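Local coordinates for protein L-iditol 2-dehydrogenase (Clostridium scindens, PDB 4OH1) that probably oxidises polyols such as L-iditol with NAD+, as a zinc-binding member of the alcohol dehydrogenase family, at residues G19-M24 with H51-N56; L185-V190 with K341-V346. All coordinates share one frame; numbering follows the deposited sequence.

Interaction 1: residues G19-M24 with H51-N56; sequences GTVDMM and HILTGN
Leu53, in the last turn of helix 48-54, lays its isobutyl end against the backbone of Thr20 and the side chain of Val21. Its CG stands anti to the carbonyl carbon, beside the backbone N (chi1 -74°), which sends the branch off the helix toward the start of strand 20-26. Both methyls touch Val21, and CD2 alone reaches the backbone of Thr20. Leu53 CD2 rests on that main chain, 3.6 Å from Thr20 O and 3.7 Å from Thr20 N. Leu53 CD1 meets Val21 CG2 at 3.8 Å, and CD2 lies equally near that methyl, so a single valine methyl faces both leucine methyls. Val21 offers this branch because its CG1 is anti to the backbone N (chi1 171°), leaving CG2 beside that N and nearer the helix. The two side chains run across each other at about a right angle.

Main-chain atoms come close as well: the CA atoms of Gly19 and Leu53 are 4.2 Å apart. Gly19 N donates a weak hydrogen bond to Leu53 O, 2.9 Å long but bent to 128° at the hydrogen. Thr20 turns its side chain away, and its OG1 is hydrogen-bonded to Thr8 OG1 and Ser9 OG of strand 2-9, the antiparallel neighbour of strand 20-26. Tyr338 of helix 330-338 packs on both Val21 and Leu53.

With Leu53 about 13 Å from a zinc ion, side chain to metal, the contact belongs to the framework of the GroES-like catalytic domain rather than to a metal shell. It docks the C-terminal end of a helix on the entrance to a strand. The lone backbone bond is poorly directed, so most of the cohesion probably comes from burying the leucine and valine methyls.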
# COMPACT_ATOMS: atom_id res chain seq x y z
N GLY A 19 -9.33 43.20 -2.22
CA GLY A 19 -10.55 42.69 -2.85
C GLY A 19 -11.79 43.00 -2.02
O GLY A 19 -11.69 43.21 -0.82
N THR A 20 -12.95 43.00 -2.67
CA THR A 20 -14.24 43.25 -1.99
C THR A 20 -15.33 42.15 -2.17
O THR A 20 -15.35 41.39 -3.15
CB THR A 20 -14.82 44.57 -2.49
OG1 THR A 20 -14.96 44.50 -3.91
CG2 THR A 20 -13.87 45.69 -2.14
N VAL A 21 -16.23 42.06 -1.20
CA VAL A 21 -17.33 41.10 -1.24
C VAL A 21 -18.61 41.85 -0.99
O VAL A 21 -18.72 42.59 0.00
CB VAL A 21 -17.18 40.02 -0.18
CG1 VAL A 21 -18.43 39.19 -0.11
CG2 VAL A 21 -16.00 39.10 -0.53
N ASP A 22 -19.59 41.64 -1.85
CA ASP A 22 -20.81 42.41 -1.69
C ASP A 22 -22.01 41.58 -1.95
O ASP A 22 -21.98 40.71 -2.79
CB ASP A 22 -20.82 43.58 -2.64
CG ASP A 22 -19.75 44.57 -2.34
OD1 ASP A 22 -19.84 45.17 -1.26
OD2 ASP A 22 -18.91 44.83 -3.23
N MSE A 23 -23.07 41.87 -1.23
CA MSE A 23 -24.32 41.17 -1.47
C MSE A 23 -25.04 41.76 -2.67
O MSE A 23 -25.14 42.97 -2.77
CB MSE A 23 -25.23 41.28 -0.27
CG MSE A 23 -26.45 40.44 -0.43
SE MSE A 23 -27.62 40.76 1.10
CE MSE A 23 -26.80 39.64 2.48
N MSE A 24 -25.56 40.92 -3.54
CA MSE A 24 -26.40 41.36 -4.68
C MSE A 24 -27.67 40.55 -4.66
O MSE A 24 -27.81 39.60 -3.87
CB MSE A 24 -25.69 41.20 -6.03
CG MSE A 24 -24.37 41.89 -6.09
SE MSE A 24 -23.15 41.58 -7.64
CE MSE A 24 -23.89 42.87 -8.94
N HIS A 51 -7.30 34.28 -0.59
CA HIS A 51 -6.26 34.43 -1.65
C HIS A 51 -6.82 35.14 -2.89
O HIS A 51 -6.13 35.97 -3.48
CB HIS A 51 -5.65 33.05 -2.02
CG HIS A 51 -4.58 33.09 -3.07
ND1 HIS A 51 -3.23 33.05 -2.76
CD2 HIS A 51 -4.64 33.14 -4.42
CE1 HIS A 51 -2.52 33.09 -3.87
NE2 HIS A 51 -3.35 33.15 -4.90
N ILE A 52 -8.06 34.83 -3.28
CA ILE A 52 -8.75 35.54 -4.39
C ILE A 52 -8.81 37.02 -4.07
O ILE A 52 -8.56 37.87 -4.92
CB ILE A 52 -10.21 35.00 -4.64
CG1 ILE A 52 -10.17 33.56 -5.20
CG2 ILE A 52 -10.97 35.90 -5.60
CD1 ILE A 52 -11.49 32.78 -5.08
N LEU A 53 -9.12 37.31 -2.82
CA LEU A 53 -9.46 38.65 -2.43
C LEU A 53 -8.22 39.49 -2.11
O LEU A 53 -8.06 40.59 -2.62
CB LEU A 53 -10.40 38.59 -1.22
CG LEU A 53 -11.82 38.15 -1.57
CD1 LEU A 53 -12.56 37.46 -0.38
CD2 LEU A 53 -12.55 39.38 -2.07
N THR A 54 -7.34 38.95 -1.28
CA THR A 54 -6.23 39.71 -0.73
C THR A 54 -4.90 39.21 -1.30
O THR A 54 -3.81 39.65 -0.88
CB THR A 54 -6.24 39.61 0.83
OG1 THR A 54 -6.19 38.22 1.23
CG2 THR A 54 -7.50 40.30 1.41
N GLY A 55 -4.98 38.32 -2.29
CA GLY A 55 -3.84 37.53 -2.69
C GLY A 55 -3.23 37.87 -4.04
O GLY A 55 -3.79 38.64 -4.88
N ASN A 56 -2.05 37.25 -4.21
CA ASN A 56 -1.25 37.38 -5.39
C ASN A 56 -1.60 36.23 -6.30
O ASN A 56 -1.44 35.07 -5.92
CB ASN A 56 0.23 37.33 -5.02
CG ASN A 56 1.12 37.65 -6.19
OD1 ASN A 56 1.47 36.78 -6.98
ND2 ASN A 56 1.49 38.91 -6.30

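Interaction 2: residues L185-V190 with K341-V346; sequences LGMMLV and KYAKIV
The methyl end of selenomethionine Met188 touches the aliphatic stem of Lys344, joining helix 184-194 to the start of strand 344-348. All contact across the two segments is apolar. Met188 CE lies 4.0 Å from Lys344 CG, and the two side chains cross at about a right angle. Although Met188 leaves the helix beside the strand rather than facing it, its extended second torsion (chi2 -177°) and the bend at its third carry CE over to the lysine. The preceding residue, Met187, also a selenomethionine, points at the loop before the strand and brings its CG to 4.5 Å from Ala343 CB, a loose meeting. The backbones stay well apart, with the CA atoms of Met187 and Ala343 at 7.7 Å.

Polar bonding is left to partners outside. Lys344 folds at its second and third torsions (chi2 -61°, chi3 -93°); its CG meets the selenomethionine, while its amino group ends at Glu75 and Ile45, where NZ forms a salt bridge with Glu75 OE1 and a hydrogen bond to Ile45 O. Glu75 is a zinc ligand, and the lysine side chain lies about 5 Å from the bound zinc, so Lys344 is a second-shell residue that probably helps to hold Glu75 in place. Apolar cover on its stem thus adjoins the metal site.

Helix 184-194 follows strand 176-180 of the parallel sheet and carries Gly186, the last glycine of a GxGxxG pattern, consistent with a Rossmann-type nucleotide-binding fold. Met188 also packs on Pro158 and Ala162 of helix 156-168, which carries the zinc ligand Glu157. Strand 344-348 pairs parallel with strand 321-326 and antiparallel with strand 35-44, so the contact joins the Rossmann-type domain to the GroES-like catalytic domain.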
# COMPACT_ATOMS: atom_id res chain seq x y z
N LEU A 185 -7.17 24.60 8.75
CA LEU A 185 -6.69 23.30 8.26
C LEU A 185 -5.63 22.70 9.18
O LEU A 185 -5.62 21.50 9.42
CB LEU A 185 -6.10 23.41 6.86
CG LEU A 185 -7.08 23.44 5.72
CD1 LEU A 185 -6.32 23.41 4.36
CD2 LEU A 185 -8.13 22.31 5.80
N GLY A 186 -4.76 23.56 9.68
CA GLY A 186 -3.78 23.20 10.67
C GLY A 186 -4.39 22.55 11.89
O GLY A 186 -3.88 21.54 12.35
N MSE A 187 -5.46 23.14 12.42
CA MSE A 187 -6.08 22.65 13.63
C MSE A 187 -6.75 21.32 13.32
O MSE A 187 -6.68 20.38 14.08
CB MSE A 187 -7.11 23.63 14.17
CG MSE A 187 -6.53 24.95 14.66
SE MSE A 187 -5.02 24.71 15.93
CE MSE A 187 -3.51 24.73 14.70
N MSE A 188 -7.35 21.19 12.16
CA MSE A 188 -7.92 19.90 11.78
C MSE A 188 -6.83 18.80 11.64
O MSE A 188 -7.07 17.66 12.00
CB MSE A 188 -8.69 19.99 10.47
CG MSE A 188 -9.85 20.95 10.57
SE MSE A 188 -10.98 21.08 8.94
CE MSE A 188 -11.09 23.06 8.99
N LEU A 189 -5.68 19.14 11.06
CA LEU A 189 -4.55 18.21 10.99
C LEU A 189 -4.04 17.83 12.40
O LEU A 189 -3.65 16.71 12.64
CB LEU A 189 -3.43 18.77 10.17
CG LEU A 189 -3.77 18.79 8.67
CD1 LEU A 189 -2.73 19.63 7.95
CD2 LEU A 189 -3.84 17.38 8.10
N VAL A 190 -4.07 18.75 13.35
CA VAL A 190 -3.67 18.39 14.69
C VAL A 190 -4.60 17.28 15.19
O VAL A 190 -4.14 16.22 15.69
CB VAL A 190 -3.66 19.57 15.67
CG1 VAL A 190 -3.53 19.09 17.09
CG2 VAL A 190 -2.50 20.53 15.37
N LYS A 341 -7.02 36.72 12.13
CA LYS A 341 -6.91 36.27 13.51
C LYS A 341 -7.50 34.89 13.76
O LYS A 341 -7.07 34.26 14.72
CB LYS A 341 -7.59 37.26 14.47
CG LYS A 341 -7.09 38.70 14.30
CD LYS A 341 -7.60 39.64 15.40
CE LYS A 341 -6.87 39.33 16.69
NZ LYS A 341 -7.09 40.35 17.71
N TYR A 342 -8.46 34.43 12.94
CA TYR A 342 -9.36 33.31 13.34
C TYR A 342 -9.10 32.07 12.54
O TYR A 342 -8.74 32.17 11.35
CB TYR A 342 -10.84 33.71 13.24
CG TYR A 342 -11.12 34.94 14.03
CD1 TYR A 342 -11.23 34.89 15.41
CD2 TYR A 342 -11.23 36.18 13.40
CE1 TYR A 342 -11.48 36.03 16.15
CE2 TYR A 342 -11.47 37.34 14.14
CZ TYR A 342 -11.58 37.26 15.52
OH TYR A 342 -11.80 38.39 16.24
N ALA A 343 -9.30 30.90 13.16
CA ALA A 343 -9.03 29.68 12.45
C ALA A 343 -10.09 29.44 11.36
O ALA A 343 -9.75 29.26 10.20
CB ALA A 343 -8.94 28.49 13.41
N LYS A 344 -11.36 29.42 11.74
CA LYS A 344 -12.47 29.29 10.78
C LYS A 344 -13.63 30.18 11.22
O LYS A 344 -13.94 30.30 12.42
CB LYS A 344 -13.01 27.84 10.66
CG LYS A 344 -12.16 26.86 9.88
CD LYS A 344 -11.93 27.24 8.44
CE LYS A 344 -12.93 26.62 7.51
NZ LYS A 344 -12.52 26.84 6.09
N ILE A 345 -14.25 30.79 10.21
CA ILE A 345 -15.43 31.62 10.37
C ILE A 345 -16.60 31.01 9.62
O ILE A 345 -16.46 30.61 8.47
CB ILE A 345 -15.18 33.00 9.81
CG1 ILE A 345 -14.00 33.66 10.53
CG2 ILE A 345 -16.43 33.88 9.98
CD1 ILE A 345 -13.31 34.76 9.68
N VAL A 346 -17.76 30.93 10.30
CA VAL A 346 -18.97 30.48 9.62
C VAL A 346 -20.03 31.55 9.57
O VAL A 346 -20.17 32.35 10.50
CB VAL A 346 -19.62 29.18 10.22
CG1 VAL A 346 -18.71 28.06 10.06
CG2 VAL A 346 -19.99 29.36 11.70

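How the interactions relate
From the N terminus, the chain runs through strand 2-9, turns back in strand 20-26, continues into strand 35-44 and returns in helix 48-54, where interaction 1 closes a loop of 26 residues inside the GroES-like catalytic domain. Interaction 2 closes a loop of 150 residues that contains most of the Rossmann-type domain, bringing the chain's last strand back beside helix 184-194. The two loops lie in series, neither nested nor crossing. The centres of interactions 1 and 2 are about 20 Å apart, and they do not touch. Strand 35-44, inside the first loop, pairs with strand 344-348, and helix 330-338 packs against Val21 and Leu53 of interaction 1 and against Tyr342 and Ile345 of segment 341-346.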